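PDB 2PLC: phosphatidylinositol-specific phospholipase C from Listeria monocytogenes, which belongs to the phosphatidylinositol-specific phospholipase C family and folds as a barrel of the TIM type, with its strands inside and helices around them. Local coordinates for residues Lys40-Met48 with Leu222-Ala230; Ile58-Lys66 with Glu99-Gln109. One frame throughout, in Å; residues are numbered along the deposited sequence.

Contact 1 of 2, residues Lys40-Met48 with Leu222-Ala230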
# COMPACT_ATOMS: atom_id res chain seq x y z
N LYS A 40 22.34 -3.80 -2.24
CA LYS A 40 21.33 -3.46 -3.24
C LYS A 40 20.46 -4.58 -3.82
O LYS A 40 19.23 -4.49 -3.76
CB LYS A 40 21.98 -2.65 -4.37
CG LYS A 40 21.01 -1.99 -5.33
CD LYS A 40 21.67 -0.79 -5.99
CE LYS A 40 21.70 -0.91 -7.50
NZ LYS A 40 20.34 -0.96 -8.09
N PRO A 41 21.06 -5.64 -4.38
CA PRO A 41 20.23 -6.72 -4.94
C PRO A 41 19.24 -7.39 -3.98
O PRO A 41 18.23 -7.94 -4.41
CB PRO A 41 21.28 -7.70 -5.49
CG PRO A 41 22.48 -7.43 -4.62
CD PRO A 41 22.49 -5.94 -4.53
N LEU A 42 19.52 -7.31 -2.68
CA LEU A 42 18.66 -7.91 -1.66
C LEU A 42 17.69 -6.90 -1.05
O LEU A 42 16.56 -7.24 -0.68
CB LEU A 42 19.53 -8.49 -0.54
CG LEU A 42 20.68 -9.43 -0.91
CD1 LEU A 42 21.54 -9.67 0.32
CD2 LEU A 42 20.13 -10.74 -1.47
N ALA A 43 18.16 -5.66 -0.92
CA ALA A 43 17.39 -4.58 -0.32
C ALA A 43 16.44 -3.82 -1.24
O ALA A 43 15.37 -3.41 -0.82
CB ALA A 43 18.34 -3.60 0.37
N GLN A 44 16.83 -3.62 -2.50
CA GLN A 44 16.00 -2.87 -3.43
C GLN A 44 14.69 -3.54 -3.84
O GLN A 44 14.66 -4.74 -4.13
CB GLN A 44 16.81 -2.52 -4.68
CG GLN A 44 16.11 -1.57 -5.63
CD GLN A 44 16.85 -1.42 -6.94
OE1 GLN A 44 17.57 -2.32 -7.36
NE2 GLN A 44 16.67 -0.28 -7.59
N THR A 45 13.61 -2.76 -3.88
CA THR A 45 12.30 -3.28 -4.28
C THR A 45 11.61 -2.41 -5.33
O THR A 45 10.61 -2.83 -5.93
CB THR A 45 11.35 -3.39 -3.09
OG1 THR A 45 11.21 -2.10 -2.49
CG2 THR A 45 11.88 -4.38 -2.07
N GLN A 46 12.13 -1.21 -5.56
CA GLN A 46 11.55 -0.28 -6.53
C GLN A 46 12.61 0.49 -7.33
O GLN A 46 13.78 0.56 -6.94
CB GLN A 46 10.65 0.74 -5.82
CG GLN A 46 9.60 0.17 -4.87
CD GLN A 46 8.54 -0.65 -5.59
OE1 GLN A 46 8.26 -0.42 -6.77
NE2 GLN A 46 7.94 -1.60 -4.88
N THR A 47 12.19 1.06 -8.45
CA THR A 47 13.08 1.87 -9.28
C THR A 47 12.50 3.28 -9.39
O THR A 47 13.24 4.25 -9.57
CB THR A 47 13.27 1.29 -10.70
OG1 THR A 47 11.99 1.13 -11.33
CG2 THR A 47 13.99 -0.04 -10.63
N MET A 48 11.18 3.38 -9.29
CA MET A 48 10.48 4.67 -9.35
C MET A 48 10.46 5.33 -7.99
O MET A 48 10.36 4.65 -6.97
CB MET A 48 9.03 4.49 -9.84
CG MET A 48 8.88 4.19 -11.32
SD MET A 48 7.14 4.02 -11.83
CE MET A 48 6.68 2.51 -10.95
N LEU A 222 16.98 -16.51 0.08
CA LEU A 222 18.43 -16.44 0.20
C LEU A 222 19.04 -16.61 -1.18
O LEU A 222 20.04 -15.96 -1.52
CB LEU A 222 18.96 -17.56 1.11
CG LEU A 222 18.47 -17.61 2.56
CD1 LEU A 222 19.09 -18.81 3.25
CD2 LEU A 222 18.84 -16.34 3.29
N THR A 223 18.39 -17.44 -2.00
CA THR A 223 18.85 -17.73 -3.35
C THR A 223 18.04 -17.07 -4.47
O THR A 223 18.27 -17.35 -5.65
CB THR A 223 18.90 -19.26 -3.59
OG1 THR A 223 17.59 -19.82 -3.41
CG2 THR A 223 19.86 -19.91 -2.60
N PHE A 224 17.09 -16.21 -4.10
CA PHE A 224 16.25 -15.51 -5.07
C PHE A 224 15.96 -14.10 -4.55
O PHE A 224 15.45 -13.94 -3.45
CB PHE A 224 14.94 -16.27 -5.28
CG PHE A 224 14.56 -16.46 -6.71
CD1 PHE A 224 15.48 -16.93 -7.64
CD2 PHE A 224 13.26 -16.17 -7.14
CE1 PHE A 224 15.12 -17.11 -8.97
CE2 PHE A 224 12.89 -16.35 -8.46
CZ PHE A 224 13.82 -16.82 -9.38
N THR A 225 16.33 -13.09 -5.33
CA THR A 225 16.14 -11.70 -4.92
C THR A 225 14.76 -11.15 -5.28
O THR A 225 14.05 -11.73 -6.10
CB THR A 225 17.19 -10.78 -5.59
OG1 THR A 225 16.97 -10.73 -7.01
CG2 THR A 225 18.59 -11.29 -5.31
N PRO A 226 14.36 -10.02 -4.65
CA PRO A 226 13.05 -9.43 -4.95
C PRO A 226 12.91 -9.16 -6.45
O PRO A 226 11.84 -9.36 -7.02
CB PRO A 226 13.09 -8.12 -4.15
CG PRO A 226 13.88 -8.51 -2.94
CD PRO A 226 15.02 -9.32 -3.54
N ARG A 227 14.01 -8.74 -7.08
CA ARG A 227 14.02 -8.45 -8.51
C ARG A 227 13.72 -9.70 -9.34
O ARG A 227 12.99 -9.64 -10.32
CB ARG A 227 15.37 -7.86 -8.91
CG ARG A 227 15.58 -7.70 -10.41
CD ARG A 227 15.05 -6.39 -10.94
NE ARG A 227 15.92 -5.27 -10.59
CZ ARG A 227 15.87 -4.07 -11.17
NH1 ARG A 227 14.99 -3.83 -12.14
NH2 ARG A 227 16.68 -3.10 -10.77
N GLN A 228 14.27 -10.84 -8.92
CA GLN A 228 14.04 -12.10 -9.63
C GLN A 228 12.60 -12.58 -9.51
O GLN A 228 11.99 -12.97 -10.51
CB GLN A 228 15.00 -13.17 -9.14
CG GLN A 228 16.44 -12.91 -9.52
CD GLN A 228 17.38 -13.93 -8.93
OE1 GLN A 228 17.56 -14.00 -7.72
NE2 GLN A 228 17.98 -14.74 -9.79
N TYR A 229 12.04 -12.52 -8.30
CA TYR A 229 10.66 -12.94 -8.07
C TYR A 229 9.68 -12.12 -8.91
O TYR A 229 8.76 -12.67 -9.52
CB TYR A 229 10.28 -12.77 -6.60
CG TYR A 229 10.52 -13.97 -5.73
CD1 TYR A 229 9.68 -15.08 -5.80
CD2 TYR A 229 11.57 -14.00 -4.81
CE1 TYR A 229 9.87 -16.19 -4.97
CE2 TYR A 229 11.77 -15.10 -3.97
CZ TYR A 229 10.91 -16.19 -4.06
OH TYR A 229 11.10 -17.29 -3.24
N ALA A 230 9.88 -10.80 -8.92
CA ALA A 230 9.03 -9.87 -9.65
C ALA A 230 9.07 -10.13 -11.15
O ALA A 230 8.04 -10.05 -11.83
CB ALA A 230 9.43 -8.43 -9.35
O HOH W 1 16.19 -6.71 -5.59

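Contact 2 of 2, residues Ile58-Lys66 with Glu99-Gln109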
# COMPACT_ATOMS: atom_id res chain seq x y z
N ILE A 58 -0.10 4.06 -8.72
CA ILE A 58 -0.01 3.36 -7.44
C ILE A 58 -0.86 4.11 -6.42
O ILE A 58 -0.76 5.33 -6.31
CB ILE A 58 1.46 3.30 -6.94
CG1 ILE A 58 2.33 2.49 -7.91
CG2 ILE A 58 1.53 2.73 -5.53
CD1 ILE A 58 1.87 1.07 -8.15
N ARG A 59 -1.72 3.40 -5.71
CA ARG A 59 -2.58 4.04 -4.71
C ARG A 59 -2.44 3.44 -3.33
O ARG A 59 -3.16 3.80 -2.40
CB ARG A 59 -4.05 4.02 -5.15
CG ARG A 59 -4.35 4.93 -6.33
CD ARG A 59 -4.11 6.39 -6.03
NE ARG A 59 -4.32 7.21 -7.22
CZ ARG A 59 -3.38 7.52 -8.10
NH1 ARG A 59 -2.13 7.08 -7.93
NH2 ARG A 59 -3.68 8.23 -9.18
N TYR A 60 -1.54 2.48 -3.22
CA TYR A 60 -1.27 1.84 -1.94
C TYR A 60 0.23 1.92 -1.75
O TYR A 60 0.99 1.52 -2.63
CB TYR A 60 -1.71 0.38 -1.94
CG TYR A 60 -1.17 -0.41 -0.76
CD1 TYR A 60 -1.85 -0.42 0.45
CD2 TYR A 60 0.04 -1.09 -0.85
CE1 TYR A 60 -1.33 -1.10 1.55
CE2 TYR A 60 0.57 -1.76 0.24
CZ TYR A 60 -0.12 -1.76 1.44
OH TYR A 60 0.40 -2.43 2.52
N ILE A 61 0.66 2.47 -0.61
CA ILE A 61 2.08 2.56 -0.33
C ILE A 61 2.41 1.91 1.00
O ILE A 61 1.57 1.81 1.88
CB ILE A 61 2.61 4.01 -0.40
CG1 ILE A 61 1.87 4.91 0.60
CG2 ILE A 61 2.45 4.55 -1.81
CD1 ILE A 61 2.33 6.35 0.57
N ASP A 62 3.64 1.43 1.10
CA ASP A 62 4.12 0.72 2.28
C ASP A 62 5.34 1.48 2.81
O ASP A 62 6.43 1.38 2.26
CB ASP A 62 4.47 -0.70 1.82
CG ASP A 62 5.06 -1.55 2.90
OD1 ASP A 62 5.13 -1.12 4.08
OD2 ASP A 62 5.46 -2.69 2.56
N ILE A 63 5.12 2.24 3.88
CA ILE A 63 6.17 3.06 4.49
C ILE A 63 6.67 2.51 5.82
O ILE A 63 5.88 2.30 6.74
CB ILE A 63 5.65 4.51 4.69
CG1 ILE A 63 5.05 5.04 3.38
CG2 ILE A 63 6.78 5.42 5.18
CD1 ILE A 63 6.03 5.16 2.24
N ARG A 64 7.98 2.30 5.91
CA ARG A 64 8.59 1.77 7.14
C ARG A 64 9.45 2.87 7.76
O ARG A 64 10.33 3.42 7.09
CB ARG A 64 9.47 0.57 6.81
CG ARG A 64 8.96 -0.33 5.69
CD ARG A 64 7.83 -1.22 6.14
NE ARG A 64 7.44 -2.17 5.10
CZ ARG A 64 7.93 -3.40 4.97
NH1 ARG A 64 8.86 -3.84 5.81
NH2 ARG A 64 7.48 -4.20 4.01
N ALA A 65 9.22 3.16 9.04
CA ALA A 65 9.97 4.20 9.73
C ALA A 65 10.38 3.84 11.16
O ALA A 65 9.90 2.86 11.72
CB ALA A 65 9.16 5.50 9.75
N LYS A 66 11.30 4.63 11.72
CA LYS A 66 11.77 4.45 13.10
C LYS A 66 11.44 5.72 13.89
O LYS A 66 11.13 6.75 13.30
CB LYS A 66 13.26 4.15 13.12
CG LYS A 66 13.59 2.76 12.62
CD LYS A 66 15.04 2.39 12.88
CE LYS A 66 15.32 0.97 12.42
NZ LYS A 66 16.77 0.65 12.52
N GLU A 99 -8.36 11.65 -5.82
CA GLU A 99 -7.68 10.39 -5.57
C GLU A 99 -7.59 10.11 -4.08
O GLU A 99 -7.77 11.00 -3.26
CB GLU A 99 -6.26 10.43 -6.14
CG GLU A 99 -6.17 10.80 -7.61
CD GLU A 99 -6.97 9.88 -8.50
OE1 GLU A 99 -6.64 8.69 -8.58
OE2 GLU A 99 -7.93 10.36 -9.12
N THR A 100 -7.36 8.85 -3.73
CA THR A 100 -7.22 8.43 -2.34
C THR A 100 -6.03 7.49 -2.24
O THR A 100 -5.75 6.71 -3.15
CB THR A 100 -8.50 7.73 -1.79
OG1 THR A 100 -8.20 7.12 -0.52
CG2 THR A 100 -8.99 6.66 -2.75
N ILE A 101 -5.30 7.60 -1.14
CA ILE A 101 -4.12 6.77 -0.94
C ILE A 101 -4.23 5.97 0.33
O ILE A 101 -4.66 6.47 1.37
CB ILE A 101 -2.84 7.64 -0.94
CG1 ILE A 101 -2.66 8.27 -2.32
CG2 ILE A 101 -1.61 6.81 -0.56
CD1 ILE A 101 -1.52 9.22 -2.43
N ILE A 102 -3.93 4.68 0.21
CA ILE A 102 -3.96 3.77 1.35
C ILE A 102 -2.50 3.65 1.74
O ILE A 102 -1.66 3.32 0.91
CB ILE A 102 -4.54 2.41 0.96
CG1 ILE A 102 -5.93 2.61 0.34
CG2 ILE A 102 -4.61 1.51 2.18
CD1 ILE A 102 -6.49 1.37 -0.29
N MET A 103 -2.20 3.92 3.01
CA MET A 103 -0.83 3.88 3.47
C MET A 103 -0.57 3.05 4.71
O MET A 103 -1.13 3.29 5.78
CB MET A 103 -0.35 5.32 3.72
CG MET A 103 1.04 5.42 4.30
SD MET A 103 1.50 7.13 4.59
CE MET A 103 1.57 7.15 6.36
N ARG A 104 0.31 2.07 4.55
CA ARG A 104 0.71 1.21 5.65
C ARG A 104 1.91 1.90 6.29
O ARG A 104 2.88 2.20 5.60
CB ARG A 104 1.12 -0.16 5.12
CG ARG A 104 1.71 -1.07 6.17
CD ARG A 104 2.35 -2.28 5.52
NE ARG A 104 2.89 -3.21 6.52
CZ ARG A 104 3.40 -4.40 6.22
NH1 ARG A 104 3.44 -4.81 4.97
NH2 ARG A 104 3.82 -5.20 7.19
N LEU A 105 1.79 2.22 7.57
CA LEU A 105 2.88 2.86 8.28
C LEU A 105 3.34 1.87 9.34
O LEU A 105 2.63 1.60 10.30
CB LEU A 105 2.42 4.17 8.93
CG LEU A 105 3.44 4.90 9.81
CD1 LEU A 105 4.71 5.19 9.02
CD2 LEU A 105 2.84 6.18 10.34
N LYS A 106 4.54 1.34 9.14
CA LYS A 106 5.09 0.34 10.04
C LYS A 106 6.25 0.83 10.91
O LYS A 106 7.11 1.59 10.46
CB LYS A 106 5.55 -0.86 9.22
CG LYS A 106 5.98 -2.05 10.05
CD LYS A 106 6.54 -3.15 9.18
CE LYS A 106 6.76 -4.42 10.00
NZ LYS A 106 7.57 -4.14 11.22
N ASP A 107 6.22 0.40 12.17
CA ASP A 107 7.26 0.72 13.15
C ASP A 107 8.35 -0.31 12.85
O ASP A 107 8.21 -1.49 13.19
CB ASP A 107 6.69 0.51 14.57
CG ASP A 107 7.68 0.86 15.68
OD1 ASP A 107 8.86 1.20 15.38
OD2 ASP A 107 7.27 0.80 16.86
N GLU A 108 9.40 0.13 12.18
CA GLU A 108 10.51 -0.74 11.78
C GLU A 108 11.31 -1.36 12.94
O GLU A 108 12.19 -2.19 12.72
CB GLU A 108 11.43 0.01 10.82
CG GLU A 108 12.33 -0.87 9.94
CD GLU A 108 11.57 -1.74 8.95
OE1 GLU A 108 10.32 -1.75 8.95
OE2 GLU A 108 12.24 -2.43 8.15
N GLN A 109 10.97 -0.98 14.16
CA GLN A 109 11.67 -1.50 15.33
C GLN A 109 10.68 -1.80 16.46
O GLN A 109 10.83 -1.31 17.58
CB GLN A 109 12.71 -0.48 15.77
CG GLN A 109 13.82 -1.03 16.65
CD GLN A 109 14.91 -0.02 16.89
OE1 GLN A 109 14.64 1.12 17.29
NE2 GLN A 109 16.15 -0.41 16.62
O HOH W 2 2.80 -4.01 2.24

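Contact 1 of 2, residues Lys40-Met48 with Leu222-Ala230
With chi1 at 67°, T225 has OG1 between its backbone N and carbonyl carbon and CG2 beside the N, where CG2 lies near P41 O; R227, bent at chi2 (87°) and again at chi3, brings its guanidinium round to Q44 and T47. The motif is a capping box at the start of helix 226-246, set against the short helix 40-43 and the loop that follows it. In the box T225 N donates to Q228 OE1 over 2.8 Å, in the carbonyl plane and on a lone pair, while Q228 N returns a weak bond to T225 OG1 at 3.3 Å. Beside this cap, the course of the backbone sets P41 O 3.2 Å from T225 CB, and the ring of P226 is pressed among carbonyl oxygens: CD meets P41 O, CG stands 3.7 Å from L42 O, and CB faces Q44 O. Direct polar bonding between the segments is replaced by one water, which donates to P41 O at 2.7 Å and to Q44 O at 2.9 Å and accepts weakly from R227 N. This water thereby ties the first turn of helix 226-246 to both carbonyls. Farther out, the extended Q44 side chain reaches R227, its amide plane 85° from the guanidinium; Q44 OE1 takes a weak bond from K40 NZ. F259 engages R227 through a cation-pi contact, and backbone bonds join T45 to both S29 and F259. At the solvent side T47 CG2 meets the guanidinium obliquely, 4.1 Å from R227 NH2.

Contact 2 of 2, residues Ile58-Lys66 with Glu99-Gln109
R59 presents the edge of its guanidinium to E99, whose carboxylate stands 86° to it: NE and NH2 both grip OE1, each at 3.1 Å, NE on the anti lone pair and NH2 from above the carboxylate plane. OE1 and OE2 of E99 also accept from M7 N and S8 N. D62 and R104 instead lie side by side with their planes only 6° apart, yet stepped, and the 3.8 Å from D62 OD2 to R104 NH1 is a long, purely electrostatic bridge to which no N-H points. Water 2 sits at the edges of both the R104 guanidinium and the Y60 ring, bonded to R104 NH1 at 2.9 Å and to Y60 OH. R64, bent at chi2, turns the NE and NH2 side of its guanidinium to the same D62, and each nitrogen takes one oxygen on its syn side, NE to OD1 at 2.7 Å and NH2 to OD2 at 2.9 Å, which completes a network of one carboxylate and two arginines.

Y60, D62, R64 and R104 lie on one face of two parallel strands, 60-65 and 101-107, joined by a beta-alpha-beta crossover and laced by seven backbone hydrogen bonds. On the other face I61 CG1 packs on M103 CG at 3.8 Å. The R59-E99 pair sits at the start of the two strands, where R59 CD lies 3.3 Å from T100 O, a buried carbonyl without a polar partner.

E157 of strand 152-157 forms a salt bridge with R104 on the inner face of the barrel. Outside, helix 82-95 covers I61, I63 and I101, and helix 114-125 covers A65 and L105.

How the contacts relate
Contact 2 is nested along the chain within the loop that contact 1 closes: residues 40-48 come first, then strands 60-65 and 101-107, and much later 222-230. The two centres are 19 Å apart, and their nearest atoms, about 5 Å apart, do not touch. Contact 2 belongs to the barrel wall near the centre of the chain, whereas contact 1 lies towards the periphery, where helix 226-246 begins. The loop after strand 20-24 links them: H25 O accepts from Q46 and H25 touches R64, while D26 packs against T45 and its N donates to D62. Early and late parts of the chain thus meet around the same barrel.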